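Local coordinates for amidohydrolase family protein (PDB 4I6K) that probably hydrolyses 2-pyrone-4,6-dicarboxylic acid as an enzyme of the amidohydrolase family, at residues 33-38 with 51-56; 173-178 with 206-211; 78-83 with 99-104. All coordinates share one frame; numbering follows the deposited sequence.

Interaction 1 (33-38 with 51-56); sequences HVFSTQ and YEATVQ
Phe35 and Tyr51 share an uncommon first torsion. In each, CG stands between the backbone N and the carbonyl carbon (chi1 57° and 53°). Both CB atoms leave the backbone away from the partner segment, yet this torsion brings each ring back to it. The rings meet obliquely, with planes 58° apart and Phe35 CZ 3.8 Å from Tyr51 CE1. Phe35 CE1 lies over a face of the Tyr51 ring, while Tyr51 OH sits at the edge of the Phe35 ring, in its plane. That hydroxyl is hydrogen-bonded to Glu255. Ala53 CB is centred over one face of the Phe35 ring in a CH-pi contact, 3.8 Å from the centroid. Phe77 also meets this ring, edge to face.

The backbones pair here as a single antiparallel bridge, a hydrogen-bonded pair in the loop that joins strand 28-32 of the amidohydrolase alpha/beta barrel to helix 55-64. Phe35 N gives to Ala53 O at 2.9 Å, and Ala53 N returns a bond to Phe35 O at 2.7 Å. Thr54, at the N-cap, accepts from Ser57 N through OG1.

Further along, Thr37 and Glu52 cross at about a right angle. Thr37 OG1 donates to the syn lone pair of Glu52 OE1 at 2.9 Å. At the other end Val34 CG1 packs 4.2 Å from Val55 CG2, and both valines touch Ala88 of helix 83-91.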
# COMPACT_ATOMS: atom_id res chain seq x y z
N HIS A 33 2.35 3.01 -8.84
CA HIS A 33 1.27 2.67 -9.77
C HIS A 33 1.74 2.96 -11.19
O HIS A 33 2.42 3.94 -11.43
CB HIS A 33 0.03 3.51 -9.49
CG HIS A 33 -0.42 3.49 -8.06
ND1 HIS A 33 -1.20 2.49 -7.53
CD2 HIS A 33 -0.23 4.39 -7.06
CE1 HIS A 33 -1.47 2.76 -6.26
NE2 HIS A 33 -0.89 3.90 -5.95
N VAL A 34 1.40 2.08 -12.13
CA VAL A 34 1.57 2.42 -13.54
C VAL A 34 0.19 2.56 -14.13
O VAL A 34 -0.76 1.94 -13.66
CB VAL A 34 2.32 1.35 -14.35
CG1 VAL A 34 3.78 1.29 -13.94
CG2 VAL A 34 1.64 -0.00 -14.20
N PHE A 35 0.09 3.40 -15.15
CA PHE A 35 -1.16 3.57 -15.90
C PHE A 35 -0.90 4.49 -17.11
O PHE A 35 0.15 5.16 -17.19
CB PHE A 35 -2.27 4.15 -15.02
CG PHE A 35 -1.91 5.46 -14.39
CD1 PHE A 35 -1.95 6.63 -15.14
CD2 PHE A 35 -1.49 5.52 -13.07
CE1 PHE A 35 -1.60 7.85 -14.57
CE2 PHE A 35 -1.13 6.74 -12.49
CZ PHE A 35 -1.19 7.91 -13.24
N SER A 36 -1.86 4.50 -18.03
CA SER A 36 -1.76 5.25 -19.27
C SER A 36 -3.10 5.87 -19.58
O SER A 36 -4.11 5.45 -19.03
CB SER A 36 -1.40 4.31 -20.42
OG SER A 36 -2.23 4.59 -21.53
N THR A 37 -3.13 6.85 -20.47
CA THR A 37 -4.39 7.51 -20.78
C THR A 37 -5.23 6.64 -21.69
O THR A 37 -6.41 6.89 -21.89
CB THR A 37 -4.19 8.90 -21.38
OG1 THR A 37 -2.96 9.46 -20.90
CG2 THR A 37 -5.34 9.81 -20.97
N GLN A 38 -4.61 5.59 -22.22
CA GLN A 38 -5.31 4.59 -23.00
C GLN A 38 -6.17 3.68 -22.12
O GLN A 38 -7.19 3.15 -22.55
CB GLN A 38 -4.31 3.75 -23.80
CG GLN A 38 -3.51 4.58 -24.80
CD GLN A 38 -2.30 3.84 -25.34
OE1 GLN A 38 -1.45 3.37 -24.57
NE2 GLN A 38 -2.20 3.75 -26.66
N TYR A 51 -1.73 11.90 -17.83
CA TYR A 51 -0.35 11.73 -18.24
C TYR A 51 -0.03 10.25 -18.24
O TYR A 51 -0.84 9.44 -17.80
CB TYR A 51 0.61 12.50 -17.32
CG TYR A 51 0.45 12.20 -15.84
CD1 TYR A 51 1.19 11.19 -15.23
CD2 TYR A 51 -0.44 12.93 -15.06
CE1 TYR A 51 1.05 10.91 -13.88
CE2 TYR A 51 -0.59 12.66 -13.71
CZ TYR A 51 0.16 11.65 -13.13
OH TYR A 51 0.01 11.37 -11.79
N GLU A 52 1.14 9.91 -18.76
CA GLU A 52 1.59 8.52 -18.84
C GLU A 52 2.43 8.17 -17.62
O GLU A 52 3.37 8.89 -17.30
CB GLU A 52 2.44 8.35 -20.11
CG GLU A 52 1.76 7.64 -21.26
CD GLU A 52 0.27 7.87 -21.31
OE1 GLU A 52 -0.15 9.04 -21.46
OE2 GLU A 52 -0.48 6.88 -21.20
N ALA A 53 2.09 7.08 -16.93
CA ALA A 53 2.93 6.57 -15.84
C ALA A 53 3.41 5.15 -16.17
O ALA A 53 2.77 4.18 -15.76
CB ALA A 53 2.18 6.61 -14.50
N THR A 54 4.51 5.04 -16.91
CA THR A 54 4.93 3.77 -17.53
C THR A 54 5.83 2.93 -16.65
O THR A 54 6.55 3.46 -15.78
CB THR A 54 5.69 4.02 -18.84
OG1 THR A 54 6.88 4.77 -18.57
CG2 THR A 54 4.85 4.78 -19.83
N VAL A 55 5.82 1.61 -16.89
CA VAL A 55 6.72 0.72 -16.16
C VAL A 55 8.12 1.20 -16.43
O VAL A 55 8.98 1.24 -15.54
CB VAL A 55 6.65 -0.72 -16.66
CG1 VAL A 55 7.08 -1.66 -15.54
CG2 VAL A 55 5.25 -1.04 -17.10
N GLN A 56 8.33 1.58 -17.68
CA GLN A 56 9.60 2.10 -18.13
C GLN A 56 10.06 3.22 -17.19
O GLN A 56 11.13 3.14 -16.59
CB GLN A 56 9.45 2.60 -19.57
CG GLN A 56 10.63 3.39 -20.11
CD GLN A 56 11.80 2.49 -20.46
OE1 GLN A 56 12.92 2.96 -20.67
NE2 GLN A 56 11.54 1.19 -20.53

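Interaction 2 (173-178 with 206-211); sequences SFDVVI and QHWIKV
Gln206 and Phe174 lie side by side and point the same way, with amide and ring planes 28° apart. They lie just ahead of two neighbouring parallel strands, 176-178 and 207-210, of the beta-alpha-beta unit completed by helix 193-201. The unit is part of the eight-stranded alpha/beta barrel of the amidohydrolases. The Gln206 chain is extended, with CG anti to the backbone N (chi1 178°). It passes over Val176 and carries NE2 to Phe174 O, 3.0 Å away. Phe174 O lies in the amide plane. NE2 also bonds Leu169 O, so two carbonyls fix the amide.

Asp175 and Trp208 are turned very differently. Their carboxylate and indole planes are nearly perpendicular, at 87°. Trp208 NE1 donates to Asp175 OD2 at 3.1 Å and meets it from above the carboxylate plane. Lys242 adds a cation-pi contact to the indole.

Between the strands the backbone ladder is regular. Trp208 N bonds Val176 O, and Trp208 O accepts from Ile178 N, each at 2.7 Å. Val176, His207, Ile178 and Ile209 share one sheet face, which packs partly on helix 159-169. There His207 lies alongside Val176, with CD2 3.6 Å from Val176 CB. Val177 and Trp208 point to the other face. Lys210 NZ hydrogen-bonds Thr30 O and His31 ND1 and forms a salt bridge with Glu154. On its way the lysine chain slants past Val177, with Lys210 CE 3.7 Å from Val177 CG1.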
# COMPACT_ATOMS: atom_id res chain seq x y z
N SER A 173 -5.70 -15.60 8.89
CA SER A 173 -4.27 -15.77 9.07
C SER A 173 -3.40 -14.93 8.17
O SER A 173 -2.19 -15.00 8.27
CB SER A 173 -3.90 -17.22 8.85
OG SER A 173 -4.61 -18.03 9.73
N PHE A 174 -3.99 -14.17 7.28
CA PHE A 174 -3.17 -13.36 6.35
C PHE A 174 -2.55 -12.11 6.96
O PHE A 174 -3.02 -11.58 7.97
CB PHE A 174 -3.93 -13.00 5.06
CG PHE A 174 -5.34 -12.47 5.27
CD1 PHE A 174 -5.57 -11.33 6.04
CD2 PHE A 174 -6.43 -13.10 4.67
CE1 PHE A 174 -6.87 -10.84 6.23
CE2 PHE A 174 -7.74 -12.61 4.85
CZ PHE A 174 -7.95 -11.49 5.63
N ASP A 175 -1.50 -11.65 6.31
CA ASP A 175 -0.90 -10.36 6.62
C ASP A 175 -1.88 -9.25 6.26
O ASP A 175 -2.53 -9.30 5.21
CB ASP A 175 0.37 -10.19 5.80
CG ASP A 175 1.42 -11.22 6.16
OD1 ASP A 175 1.91 -11.92 5.25
OD2 ASP A 175 1.73 -11.34 7.36
N VAL A 176 -2.01 -8.26 7.12
CA VAL A 176 -2.79 -7.07 6.78
C VAL A 176 -1.85 -5.86 6.68
O VAL A 176 -1.08 -5.57 7.58
CB VAL A 176 -3.91 -6.77 7.79
CG1 VAL A 176 -4.84 -5.69 7.25
CG2 VAL A 176 -4.71 -8.03 8.12
N VAL A 177 -1.93 -5.18 5.55
CA VAL A 177 -0.97 -4.13 5.25
C VAL A 177 -1.69 -2.81 5.20
O VAL A 177 -2.71 -2.68 4.54
CB VAL A 177 -0.28 -4.42 3.91
CG1 VAL A 177 0.78 -3.39 3.61
CG2 VAL A 177 0.33 -5.84 3.94
N ILE A 178 -1.19 -1.82 5.93
CA ILE A 178 -1.90 -0.54 5.98
C ILE A 178 -1.14 0.55 5.24
O ILE A 178 0.01 0.83 5.56
CB ILE A 178 -2.22 -0.10 7.44
CG1 ILE A 178 -3.09 -1.15 8.15
CG2 ILE A 178 -2.93 1.26 7.44
CD1 ILE A 178 -2.30 -2.01 9.12
N GLN A 206 0.38 -9.81 12.87
CA GLN A 206 -0.44 -9.76 11.66
C GLN A 206 -0.33 -8.51 10.80
O GLN A 206 -0.45 -8.59 9.57
CB GLN A 206 -1.91 -9.99 11.96
CG GLN A 206 -2.76 -9.88 10.70
CD GLN A 206 -4.24 -10.02 10.98
OE1 GLN A 206 -4.75 -9.52 11.99
NE2 GLN A 206 -4.94 -10.71 10.09
N HIS A 207 -0.13 -7.36 11.43
CA HIS A 207 -0.23 -6.10 10.71
C HIS A 207 1.10 -5.53 10.28
O HIS A 207 2.07 -5.62 11.02
CB HIS A 207 -0.99 -5.07 11.54
CG HIS A 207 -2.37 -5.51 11.89
ND1 HIS A 207 -2.70 -5.97 13.14
CD2 HIS A 207 -3.49 -5.58 11.14
CE1 HIS A 207 -3.99 -6.29 13.16
NE2 HIS A 207 -4.49 -6.06 11.96
N TRP A 208 1.12 -4.94 9.08
CA TRP A 208 2.28 -4.24 8.53
C TRP A 208 1.86 -2.82 8.18
O TRP A 208 0.72 -2.59 7.75
CB TRP A 208 2.79 -4.92 7.25
CG TRP A 208 3.18 -6.34 7.42
CD1 TRP A 208 2.35 -7.40 7.66
CD2 TRP A 208 4.51 -6.88 7.37
NE1 TRP A 208 3.08 -8.57 7.77
CE2 TRP A 208 4.41 -8.27 7.58
CE3 TRP A 208 5.77 -6.32 7.16
CZ2 TRP A 208 5.53 -9.11 7.59
CZ3 TRP A 208 6.89 -7.16 7.17
CH2 TRP A 208 6.76 -8.53 7.38
N ILE A 209 2.78 -1.87 8.35
CA ILE A 209 2.50 -0.49 7.98
C ILE A 209 3.48 0.07 6.96
O ILE A 209 4.71 -0.09 7.10
CB ILE A 209 2.51 0.43 9.20
CG1 ILE A 209 1.51 -0.08 10.23
CG2 ILE A 209 2.16 1.84 8.77
CD1 ILE A 209 1.76 0.46 11.61
N LYS A 210 2.93 0.71 5.93
CA LYS A 210 3.73 1.37 4.91
C LYS A 210 4.03 2.79 5.37
O LYS A 210 3.11 3.53 5.69
CB LYS A 210 2.97 1.41 3.57
CG LYS A 210 2.48 0.07 3.06
CD LYS A 210 2.68 -0.02 1.55
CE LYS A 210 1.78 -1.04 0.92
NZ LYS A 210 2.07 -1.17 -0.55
N VAL A 211 5.31 3.16 5.39
CA VAL A 211 5.69 4.53 5.77
C VAL A 211 5.87 5.39 4.51
O VAL A 211 6.85 6.11 4.35
CB VAL A 211 6.97 4.59 6.65
CG1 VAL A 211 6.72 3.97 8.04
CG2 VAL A 211 8.15 3.90 5.96

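Interaction 3 (78-83 with 99-104); sequences LGTNNQ and IAVVQH
The side-chain amide of Asn82 carries Ala100 CB over one face, 3.6 Å from Asn82 CG. Its edge is turned to the backbone of Val101, which it grips with two hydrogen bonds. This joins the loop after strand 69-73 to the C-terminal end of strand 96-100, two neighbouring strands of the alpha/beta barrel. Asn82 OD1 accepts from Val101 N at 2.9 Å. Asn82 ND2 gives to Val101 O at 2.7 Å, and that oxygen lies close to the amide plane. Both bonds are fairly straight, the first with an angle at the hydrogen of 165°. The pair uses the N-H and C=O of one residue, so one side-chain amide pairs with both polar backbone atoms of Val101. Held at both ends, it cannot turn about its CB-CG bond without losing the two bonds.

Asn82 CG is anti to its own carbonyl carbon (chi1 -65°), which turns the amide across to the strand end. Asn82 is also the N-cap residue of helix 83-91. Its side chain makes no capping bond there. Asn81 OD1 instead accepts from Gln83 N at 3.1 Å, forming an Asx turn.

Before it, a type II' turn runs from Leu78 to Asn81. Gly79, second residue of the turn, has the positive phi that a type II' turn requires there (57°), and Gly79 O rests against Val101 CB. Gln74 NE2 hydrogen-bonds both Gly79 O and Asn81 O. Thr80 meets the outgoing loop, where Thr80 CA lies 3.4 Å from Val101 O and Thr80 CG2 lies 3.9 Å from Gln103 N.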
# COMPACT_ATOMS: atom_id res chain seq x y z
N LEU A 78 -8.85 2.87 -11.84
CA LEU A 78 -8.89 1.77 -12.81
C LEU A 78 -9.79 0.62 -12.41
O LEU A 78 -9.85 -0.39 -13.12
CB LEU A 78 -7.48 1.26 -13.13
CG LEU A 78 -6.63 2.27 -13.90
CD1 LEU A 78 -5.26 1.67 -14.14
CD2 LEU A 78 -7.30 2.67 -15.21
N GLY A 79 -10.51 0.76 -11.29
CA GLY A 79 -11.50 -0.24 -10.90
C GLY A 79 -10.93 -1.64 -10.76
O GLY A 79 -9.84 -1.83 -10.21
N THR A 80 -11.66 -2.64 -11.26
CA THR A 80 -11.23 -4.02 -11.13
C THR A 80 -10.61 -4.54 -12.41
O THR A 80 -10.41 -5.73 -12.56
CB THR A 80 -12.38 -4.95 -10.75
OG1 THR A 80 -13.32 -5.00 -11.84
CG2 THR A 80 -13.08 -4.47 -9.46
N ASN A 81 -10.30 -3.64 -13.34
CA ASN A 81 -9.53 -4.02 -14.52
C ASN A 81 -8.05 -3.91 -14.22
O ASN A 81 -7.50 -2.82 -14.24
CB ASN A 81 -9.87 -3.13 -15.71
CG ASN A 81 -9.19 -3.59 -16.98
OD1 ASN A 81 -8.22 -4.36 -16.94
ND2 ASN A 81 -9.69 -3.13 -18.12
N ASN A 82 -7.42 -5.04 -13.90
CA ASN A 82 -6.03 -5.06 -13.47
C ASN A 82 -5.02 -5.21 -14.62
O ASN A 82 -3.82 -5.37 -14.39
CB ASN A 82 -5.82 -6.17 -12.44
CG ASN A 82 -6.60 -5.92 -11.15
OD1 ASN A 82 -6.21 -5.10 -10.33
ND2 ASN A 82 -7.71 -6.64 -10.98
N GLN A 83 -5.46 -5.10 -15.85
CA GLN A 83 -4.60 -5.38 -16.99
C GLN A 83 -3.35 -4.54 -17.17
O GLN A 83 -2.31 -5.07 -17.50
CB GLN A 83 -5.41 -5.34 -18.28
CG GLN A 83 -6.11 -6.63 -18.58
CD GLN A 83 -5.15 -7.76 -18.76
OE1 GLN A 83 -4.18 -7.65 -19.49
NE2 GLN A 83 -5.43 -8.87 -18.11
N ILE A 99 -0.49 -5.91 -6.46
CA ILE A 99 -1.66 -6.00 -5.60
C ILE A 99 -2.84 -5.64 -6.48
O ILE A 99 -2.89 -4.54 -7.01
CB ILE A 99 -1.59 -5.00 -4.41
CG1 ILE A 99 -0.39 -5.30 -3.52
CG2 ILE A 99 -2.90 -5.00 -3.60
CD1 ILE A 99 -0.44 -6.64 -2.87
N ALA A 100 -3.78 -6.56 -6.63
CA ALA A 100 -4.91 -6.35 -7.52
C ALA A 100 -6.10 -5.80 -6.77
O ALA A 100 -6.10 -5.74 -5.53
CB ALA A 100 -5.29 -7.67 -8.24
N VAL A 101 -7.11 -5.39 -7.54
CA VAL A 101 -8.41 -5.05 -7.00
C VAL A 101 -9.42 -5.90 -7.75
O VAL A 101 -9.38 -5.97 -8.99
CB VAL A 101 -8.70 -3.55 -7.17
CG1 VAL A 101 -10.12 -3.19 -6.68
CG2 VAL A 101 -7.64 -2.74 -6.41
N VAL A 102 -10.29 -6.58 -7.01
CA VAL A 102 -11.23 -7.53 -7.58
C VAL A 102 -12.54 -7.46 -6.84
O VAL A 102 -12.58 -7.06 -5.69
CB VAL A 102 -10.71 -8.97 -7.44
CG1 VAL A 102 -9.40 -9.15 -8.19
CG2 VAL A 102 -10.54 -9.30 -5.97
N GLN A 103 -13.63 -7.83 -7.51
CA GLN A 103 -14.93 -8.03 -6.87
C GLN A 103 -14.79 -9.09 -5.79
O GLN A 103 -14.13 -10.10 -6.03
CB GLN A 103 -15.94 -8.52 -7.90
CG GLN A 103 -16.17 -7.58 -9.07
CD GLN A 103 -16.90 -6.32 -8.64
OE1 GLN A 103 -16.97 -6.01 -7.45
NE2 GLN A 103 -17.45 -5.59 -9.60
N HIS A 104 -15.41 -8.91 -4.63
CA HIS A 104 -15.31 -9.94 -3.60
C HIS A 104 -16.03 -11.22 -4.03
O HIS A 104 -15.94 -12.25 -3.36
CB HIS A 104 -15.80 -9.46 -2.24
CG HIS A 104 -17.28 -9.20 -2.17
ND1 HIS A 104 -17.83 -7.96 -2.37
CD2 HIS A 104 -18.31 -10.03 -1.91
CE1 HIS A 104 -19.14 -8.03 -2.24
NE2 HIS A 104 -19.46 -9.28 -1.96

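In the fold
All three interactions belong to one alpha/beta barrel and follow in series along the chain: interaction 1, then 3, then 2. Interactions 1 and 3 involve loops after strands 28-32, 69-73 and 96-100. Their centres are about 16 Å apart, and Phe35 CB packs 4.0 Å from Leu78 CD1. Interaction 2 lies across the chain's centre from interaction 1, about 27 Å away between centres. It shares the parallel sheet with interaction 3, centres about 19 Å apart. His33 ND1 bonds Val73 O, and NE2 makes a weak hydrogen bond to a citric acid, probably from the crystallisation liquor. This is consistent with an active site at the C-terminal strand ends, as in other alpha/beta barrels.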